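PDB 2O2X: hypothetical protein from Mesorhizobium loti, which removes the C-7 phosphate from D-glycero-beta-D-manno-heptose 1,7-bisphosphate, a magnesium-dependent step of ADP-heptose biosynthesis. Local coordinates for residues A33-D45 / E54-A66. Residues are numbered along the deposited sequence; the frame is centred on the assembly and turned at random.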
ATOM      1  N   ALA A  33      -1.498  -3.110 -10.846  1.00 10.55           N
ATOM      2  CA  ALA A  33      -1.505  -3.508  -9.443  1.00  9.85           C
ATOM      3  C   ALA A  33      -2.523  -2.699  -8.682  1.00  9.96           C
ATOM      4  O   ALA A  33      -2.916  -1.603  -9.099  1.00  9.64           O
ATOM      5  CB  ALA A  33      -0.140  -3.283  -8.821  1.00 11.90           C
ATOM      6  N   LEU A  34      -2.926  -3.263  -7.556  1.00  7.69           N
ATOM      7  CA  LEU A  34      -3.656  -2.552  -6.526  1.00  7.25           C
ATOM      8  C   LEU A  34      -2.672  -2.203  -5.440  1.00  7.07           C
ATOM      9  O   LEU A  34      -2.227  -3.078  -4.702  1.00  7.97           O
ATOM     10  CB  LEU A  34      -4.813  -3.384  -5.955  1.00  9.34           C
ATOM     11  CG  LEU A  34      -5.592  -2.733  -4.796  1.00  8.26           C
ATOM     12  CD1 LEU A  34      -6.270  -1.473  -5.220  1.00  7.98           C
ATOM     13  CD2 LEU A  34      -6.590  -3.726  -4.232  1.00  9.01           C
ATOM     14  N   PHE A  35      -2.332  -0.922  -5.341  1.00  7.28           N
ATOM     15  CA  PHE A  35      -1.483  -0.417  -4.263  1.00  7.37           C
ATOM     16  C   PHE A  35      -2.350  -0.025  -3.073  1.00  6.57           C
ATOM     17  O   PHE A  35      -3.337   0.682  -3.243  1.00  8.60           O
ATOM     18  CB  PHE A  35      -0.694   0.821  -4.710  1.00  7.29           C
ATOM     19  CG  PHE A  35       0.399   0.537  -5.729  1.00  7.58           C
ATOM     20  CD1 PHE A  35       1.649   0.070  -5.320  1.00  8.33           C
ATOM     21  CD2 PHE A  35       0.183   0.736  -7.090  1.00  8.47           C
ATOM     22  CE1 PHE A  35       2.664  -0.179  -6.236  1.00 10.02           C
ATOM     23  CE2 PHE A  35       1.216   0.487  -8.003  1.00  9.10           C
ATOM     24  CZ  PHE A  35       2.441   0.021  -7.565  1.00  9.64           C
ATOM     25  N   LEU A  36      -1.935  -0.433  -1.876  1.00  6.46           N
ATOM     26  CA  LEU A  36      -2.638  -0.116  -0.646  1.00  7.46           C
ATOM     27  C   LEU A  36      -1.684   0.459   0.365  1.00  8.43           C
ATOM     28  O   LEU A  36      -0.646  -0.124   0.667  1.00  8.15           O
ATOM     29  CB  LEU A  36      -3.247  -1.381  -0.019  1.00  8.85           C
ATOM     30  CG  LEU A  36      -4.268  -2.147  -0.881  1.00  6.36           C
ATOM     31  CD1 LEU A  36      -4.726  -3.423  -0.172  1.00  9.42           C
ATOM     32  CD2 LEU A  36      -5.453  -1.257  -1.230  1.00  8.97           C
ATOM     33  N   ASP A  37      -2.048   1.571   0.970  1.00  6.36           N
ATOM     34  CA  ASP A  37      -1.402   1.965   2.223  1.00  6.82           C
ATOM     35  C   ASP A  37      -1.799   0.918   3.302  1.00  7.95           C
ATOM     36  O   ASP A  37      -2.747   0.138   3.110  1.00  8.56           O
ATOM     37  CB  ASP A  37      -1.865   3.380   2.611  1.00  8.14           C
ATOM     38  CG  ASP A  37      -1.100   3.951   3.817  1.00 10.98           C
ATOM     39  OD1 ASP A  37       0.015   3.536   4.132  1.00 11.56           O
ATOM     40  OD2 ASP A  37      -1.634   4.879   4.438  1.00 30.60           O
ATOM     41  N   ARG A  38      -1.075   0.869   4.430  1.00  7.81           N
ATOM     42  CA  ARG A  38      -1.366  -0.095   5.470  1.00  7.57           C
ATOM     43  C   ARG A  38      -2.151   0.556   6.633  1.00  8.79           C
ATOM     44  O   ARG A  38      -3.347   0.289   6.785  1.00  9.01           O
ATOM     45  CB  ARG A  38      -0.109  -0.830   5.938  1.00  7.49           C
ATOM     46  CG  ARG A  38      -0.454  -2.188   6.562  1.00  8.59           C
ATOM     47  CD  ARG A  38       0.667  -2.736   7.436  1.00  8.90           C
ATOM     48  NE  ARG A  38       0.734  -1.984   8.678  1.00  9.39           N
ATOM     49  CZ  ARG A  38       1.770  -1.981   9.508  1.00 11.29           C
ATOM     50  NH1 ARG A  38       2.850  -2.710   9.251  1.00 11.05           N
ATOM     51  NH2 ARG A  38       1.720  -1.228  10.583  1.00 11.26           N
ATOM     52  N   ASP A  39      -1.506   1.388   7.443  1.00  7.91           N
ATOM     53  CA  ASP A  39      -2.132   1.956   8.630  1.00 10.32           C
ATOM     54  C   ASP A  39      -3.179   2.987   8.228  1.00  9.30           C
ATOM     55  O   ASP A  39      -2.837   4.021   7.635  1.00 11.01           O
ATOM     56  CB  ASP A  39      -1.065   2.596   9.519  1.00 10.38           C
ATOM     57  CG  ASP A  39      -0.004   1.604   9.985  1.00 12.51           C
ATOM     58  OD1 ASP A  39      -0.359   0.576  10.575  1.00 12.81           O
ATOM     59  OD2 ASP A  39       1.193   1.909   9.794  1.00 15.01           O
ATOM     60  N   GLY A  40      -4.434   2.736   8.598  1.00 10.05           N
ATOM     61  CA  GLY A  40      -5.558   3.565   8.169  1.00 10.07           C
ATOM     62  C   GLY A  40      -6.326   3.054   6.958  1.00  9.93           C
ATOM     63  O   GLY A  40      -7.394   3.591   6.596  1.00 10.03           O
ATOM     64  N   THR A  41      -5.838   1.975   6.342  1.00  9.33           N
ATOM     65  CA  THR A  41      -6.407   1.440   5.114  1.00  8.64           C
ATOM     66  C   THR A  41      -6.695  -0.044   5.299  1.00  9.34           C
ATOM     67  O   THR A  41      -7.864  -0.447   5.340  1.00  8.84           O
ATOM     68  CB  THR A  41      -5.491   1.734   3.898  1.00  9.05           C
ATOM     69  OG1 THR A  41      -5.415   3.145   3.705  1.00 11.62           O
ATOM     70  CG2 THR A  41      -6.013   1.117   2.614  1.00  8.91           C
ATOM     71  N   ILE A  42      -5.655  -0.857   5.501  1.00  8.08           N
ATOM     72  CA  ILE A  42      -5.791  -2.258   5.802  1.00  7.72           C
ATOM     73  C   ILE A  42      -6.046  -2.498   7.268  1.00 10.07           C
ATOM     74  O   ILE A  42      -6.903  -3.318   7.603  1.00  9.31           O
ATOM     75  CB  ILE A  42      -4.519  -3.020   5.342  1.00  8.34           C
ATOM     76  CG1 ILE A  42      -4.356  -2.907   3.836  1.00  8.70           C
ATOM     77  CG2 ILE A  42      -4.580  -4.493   5.788  1.00 11.40           C
ATOM     78  CD1 ILE A  42      -3.026  -3.471   3.346  1.00  8.58           C
ATOM     79  N   ASN A  43      -5.305  -1.821   8.122  1.00  9.80           N
ATOM     80  CA  ASN A  43      -5.520  -1.937   9.564  1.00  9.50           C
ATOM     81  C   ASN A  43      -5.880  -0.598  10.150  1.00 10.12           C
ATOM     82  O   ASN A  43      -5.660   0.464   9.547  1.00  9.37           O
ATOM     83  CB  ASN A  43      -4.301  -2.558  10.279  1.00  9.29           C
ATOM     84  CG  ASN A  43      -3.035  -1.752  10.122  1.00 11.23           C
ATOM     85  OD1 ASN A  43      -2.294  -1.969   9.183  1.00 13.49           O
ATOM     86  ND2 ASN A  43      -2.782  -0.822  11.036  1.00 13.67           N
ATOM     87  N   VAL A  44      -6.494  -0.631  11.319  1.00  9.23           N
ATOM     88  CA  VAL A  44      -6.881   0.576  11.986  1.00 11.00           C
ATOM     89  C   VAL A  44      -5.634   1.397  12.323  1.00 11.14           C
ATOM     90  O   VAL A  44      -4.624   0.858  12.809  1.00 11.24           O
ATOM     91  CB  VAL A  44      -7.691   0.259  13.259  1.00 11.47           C
ATOM     92  CG1 VAL A  44      -8.003   1.540  14.037  1.00 15.40           C
ATOM     93  CG2 VAL A  44      -8.974  -0.469  12.910  1.00 13.38           C
ATOM     94  N   ASP A  45      -5.692   2.695  12.080  1.00 11.93           N
ATOM     95  CA  ASP A  45      -4.521   3.539  12.259  1.00 12.71           C
ATOM     96  C   ASP A  45      -4.249   3.731  13.744  1.00 14.43           C
ATOM     97  O   ASP A  45      -5.161   3.673  14.579  1.00 14.20           O
ATOM     98  CB  ASP A  45      -4.744   4.897  11.604  1.00 14.42           C
ATOM     99  CG  ASP A  45      -3.437   5.595  11.208  1.00 15.05           C
ATOM    100  OD1 ASP A  45      -2.337   5.072  11.440  1.00 16.25           O
ATOM    101  OD2 ASP A  45      -3.523   6.708  10.656  1.00 21.77           O
ATOM    102  N   GLU A  54      -2.136  -5.153  19.255  1.00 14.12           N
ATOM    103  CA  GLU A  54      -3.098  -4.047  19.091  1.00 15.23           C
ATOM    104  C   GLU A  54      -3.646  -3.971  17.665  1.00 15.99           C
ATOM    105  O   GLU A  54      -4.569  -3.204  17.402  1.00 17.38           O
ATOM    106  CB  GLU A  54      -2.440  -2.719  19.465  1.00 16.86           C
ATOM    107  CG  GLU A  54      -2.088  -2.635  20.930  1.00 18.39           C
ATOM    108  CD  GLU A  54      -1.415  -1.315  21.338  1.00 21.38           C
ATOM    109  OE1 GLU A  54      -1.131  -0.452  20.457  1.00 21.94           O
ATOM    110  OE2 GLU A  54      -1.201  -1.141  22.566  1.00 27.79           O
ATOM    111  N   ILE A  55      -3.089  -4.756  16.748  1.00 14.13           N
ATOM    112  CA  ILE A  55      -3.528  -4.667  15.334  1.00 14.40           C
ATOM    113  C   ILE A  55      -4.955  -5.185  15.153  1.00 14.27           C
ATOM    114  O   ILE A  55      -5.308  -6.288  15.607  1.00 14.23           O
ATOM    115  CB  ILE A  55      -2.554  -5.444  14.432  1.00 12.69           C
ATOM    116  CG1 ILE A  55      -1.225  -4.701  14.341  1.00 15.50           C
ATOM    117  CG2 ILE A  55      -3.129  -5.689  13.033  1.00 15.27           C
ATOM    118  CD1 ILE A  55      -1.244  -3.458  13.403  1.00 17.66           C
ATOM    119  N   VAL A  56      -5.768  -4.385  14.460  1.00 13.03           N
ATOM    120  CA  VAL A  56      -7.128  -4.749  14.081  1.00 12.95           C
ATOM    121  C   VAL A  56      -7.323  -4.395  12.616  1.00  9.80           C
ATOM    122  O   VAL A  56      -7.022  -3.280  12.227  1.00 10.86           O
ATOM    123  CB  VAL A  56      -8.138  -3.949  14.925  1.00 14.84           C
ATOM    124  CG1 VAL A  56      -9.563  -4.221  14.500  1.00 18.94           C
ATOM    125  CG2 VAL A  56      -7.944  -4.281  16.389  1.00 18.03           C
ATOM    126  N   LEU A  57      -7.843  -5.332  11.834  1.00 11.16           N
ATOM    127  CA  LEU A  57      -8.152  -5.063  10.437  1.00 10.51           C
ATOM    128  C   LEU A  57      -9.318  -4.100  10.285  1.00 11.67           C
ATOM    129  O   LEU A  57     -10.230  -4.062  11.122  1.00 12.16           O
ATOM    130  CB  LEU A  57      -8.467  -6.339   9.702  1.00 11.64           C
ATOM    131  CG  LEU A  57      -7.377  -7.401   9.602  1.00 11.88           C
ATOM    132  CD1 LEU A  57      -7.832  -8.503   8.719  1.00 12.20           C
ATOM    133  CD2 LEU A  57      -6.100  -6.818   9.094  1.00 14.74           C
ATOM    134  N   ARG A  58      -9.287  -3.311   9.214  1.00 10.17           N
ATOM    135  CA  ARG A  58     -10.461  -2.567   8.747  1.00  9.78           C
ATOM    136  C   ARG A  58     -11.253  -3.489   7.829  1.00 11.06           C
ATOM    137  O   ARG A  58     -10.832  -3.767   6.705  1.00 10.59           O
ATOM    138  CB  ARG A  58     -10.054  -1.278   8.037  1.00 10.62           C
ATOM    139  CG  ARG A  58      -9.320  -0.292   8.923  1.00 10.68           C
ATOM    140  CD  ARG A  58      -9.017   1.009   8.243  1.00  9.51           C
ATOM    141  NE  ARG A  58     -10.230   1.779   7.897  1.00  9.16           N
ATOM    142  CZ  ARG A  58     -10.785   1.858   6.699  1.00  9.85           C
ATOM    143  NH1 ARG A  58     -10.267   1.256   5.625  1.00  9.35           N
ATOM    144  NH2 ARG A  58     -11.890   2.570   6.564  1.00 10.29           N
ATOM    145  N   PRO A  59     -12.405  -4.010   8.302  1.00 12.94           N
ATOM    146  CA  PRO A  59     -13.067  -5.003   7.433  1.00 13.67           C
ATOM    147  C   PRO A  59     -13.530  -4.449   6.103  1.00 11.85           C
ATOM    148  O   PRO A  59     -13.649  -5.191   5.142  1.00 13.91           O
ATOM    149  CB  PRO A  59     -14.258  -5.494   8.284  1.00 15.98           C
ATOM    150  CG  PRO A  59     -13.892  -5.106   9.700  1.00 18.35           C
ATOM    151  CD  PRO A  59     -13.124  -3.824   9.578  1.00 15.01           C
ATOM    152  N   GLN A  60     -13.743  -3.156   6.027  1.00 12.32           N
ATOM    153  CA  GLN A  60     -14.237  -2.585   4.763  1.00 13.84           C
ATOM    154  C   GLN A  60     -13.188  -2.578   3.633  1.00 11.72           C
ATOM    155  O   GLN A  60     -13.533  -2.363   2.486  1.00 11.48           O
ATOM    156  CB  GLN A  60     -14.884  -1.219   4.989  1.00 18.68           C
ATOM    157  CG  GLN A  60     -14.054  -0.179   5.655  1.00 16.70           C
ATOM    158  CD  GLN A  60     -14.176  -0.149   7.190  1.00 16.43           C
ATOM    159  OE1 GLN A  60     -13.711  -1.061   7.895  1.00 16.22           O
ATOM    160  NE2 GLN A  60     -14.740   0.924   7.712  1.00 17.10           N
HETATM  161  N   MSE A  61     -11.929  -2.874   3.960  1.00  9.66           N
HETATM  162  CA  MSE A  61     -10.908  -3.046   2.917  1.00  9.20           C
HETATM  163  C   MSE A  61     -10.883  -4.474   2.373  1.00  9.15           C
HETATM  164  O   MSE A  61     -10.323  -4.748   1.313  1.00  9.69           O
HETATM  165  CB  MSE A  61      -9.507  -2.654   3.428  1.00  9.40           C
HETATM  166  CG  MSE A  61      -8.492  -2.357   2.336  1.00 11.35           C
HETATM  167 SE   MSE A  61      -8.995  -1.072   0.980  0.75  9.77          SE
HETATM  168  CE  MSE A  61      -9.764   0.266   2.112  1.00 11.88           C
ATOM    169  N   LEU A  62     -11.435  -5.421   3.130  1.00  9.21           N
ATOM    170  CA  LEU A  62     -11.291  -6.822   2.749  1.00  9.70           C
ATOM    171  C   LEU A  62     -11.955  -7.175   1.401  1.00  9.13           C
ATOM    172  O   LEU A  62     -11.371  -7.942   0.634  1.00  9.56           O
ATOM    173  CB  LEU A  62     -11.806  -7.745   3.861  1.00 11.32           C
ATOM    174  CG  LEU A  62     -11.015  -7.643   5.178  1.00 11.52           C
ATOM    175  CD1 LEU A  62     -11.677  -8.401   6.313  1.00 14.96           C
ATOM    176  CD2 LEU A  62      -9.582  -8.122   4.987  1.00 13.93           C
ATOM    177  N   PRO A  63     -13.147  -6.606   1.072  1.00 10.09           N
ATOM    178  CA  PRO A  63     -13.687  -6.871  -0.265  1.00 10.43           C
ATOM    179  C   PRO A  63     -12.753  -6.451  -1.397  1.00  9.85           C
ATOM    180  O   PRO A  63     -12.713  -7.081  -2.444  1.00 10.09           O
ATOM    181  CB  PRO A  63     -14.980  -6.051  -0.279  1.00 10.24           C
ATOM    182  CG  PRO A  63     -15.380  -6.015   1.151  1.00  9.96           C
ATOM    183  CD  PRO A  63     -14.094  -5.800   1.867  1.00 10.20           C
ATOM    184  N   ALA A  64     -12.040  -5.350  -1.215  1.00  8.86           N
ATOM    185  CA  ALA A  64     -11.099  -4.900  -2.264  1.00  9.42           C
ATOM    186  C   ALA A  64      -9.938  -5.851  -2.447  1.00  9.81           C
ATOM    187  O   ALA A  64      -9.560  -6.160  -3.583  1.00  9.08           O
ATOM    188  CB  ALA A  64     -10.593  -3.495  -1.937  1.00 10.73           C
ATOM    189  N   ILE A  65      -9.346  -6.307  -1.351  1.00  9.15           N
ATOM    190  CA  ILE A  65      -8.259  -7.260  -1.449  1.00  7.60           C
ATOM    191  C   ILE A  65      -8.759  -8.571  -2.079  1.00  9.56           C
ATOM    192  O   ILE A  65      -8.130  -9.092  -2.985  1.00 10.44           O
ATOM    193  CB  ILE A  65      -7.595  -7.512  -0.072  1.00  8.52           C
ATOM    194  CG1 ILE A  65      -7.088  -6.203   0.549  1.00  7.97           C
ATOM    195  CG2 ILE A  65      -6.416  -8.464  -0.210  1.00  9.28           C
ATOM    196  CD1 ILE A  65      -6.520  -6.363   1.916  1.00  9.64           C
ATOM    197  N   ALA A  66      -9.893  -9.066  -1.601  1.00 10.50           N
ATOM    198  CA  ALA A  66     -10.474 -10.292  -2.174  1.00 11.22           C
ATOM    199  C   ALA A  66     -10.722 -10.162  -3.676  1.00 10.29           C
ATOM    200  O   ALA A  66     -10.426 -11.068  -4.464  1.00 10.61           O
ATOM    201  CB  ALA A  66     -11.765 -10.618  -1.469  1.00 10.54           C
TER
HETATM  202  O   HOH W   1      -8.414  -5.093   5.983  1.00 11.42           O
HETATM  203  O   HOH W   2      -4.565  -1.520  14.065  1.00 17.00           O
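Arg58 lies across the turn of residues 40-44 and grips it at two carbonyls. Its backbone N donates to Ile42 O (2.9 Å), while the side chain, bent at chi3 (65°), brings NH1 to Thr41 O at 3.0 Å, in the guanidinium plane and on a carbonyl lone pair. Gly40 O sits over one face of the guanidinium, 3.5 Å from Arg58 CD. Cut back to alanine, Arg58 would keep its backbone bond to Ile42 O, but Thr41 O would probably lose its guanidinium donor and that side of the turn would be less firmly held.

The buried side lies deeper. Met61, selenomethionine in this crystal, sets CB 3.4 Å from Thr41 O and bends at chi2 and chi3 so that CE reaches Thr41 CG2 and SE approaches Leu36 CD2. One helical turn on, Ile65 lies obliquely over Leu36, its CG1 3.7 Å from Leu36 CD1, and Val160 of the neighbouring strand closes on both Leu36 and Met61. Ile55 CD1 meets Asn43 ND2, which gives a straight bond to Asp39 OD1 (2.8 Å).

Toward solvent the fit is looser. Val44 N bonds Val56 O almost straight along the C=O axis (2.8 Å), but the two side chains meet only at about 4.1 Å (Val44 CG2 to Val56 CB), and a water links Val44 O to Val56 N.

The strand 34-36 and helix 62-71 open a beta-alpha-beta unit of the Rossmann-like HAD fold, whose DxD motif, which probably supplies the nucleophile, Asp37, and the proton donor, Asp39, follows the strand.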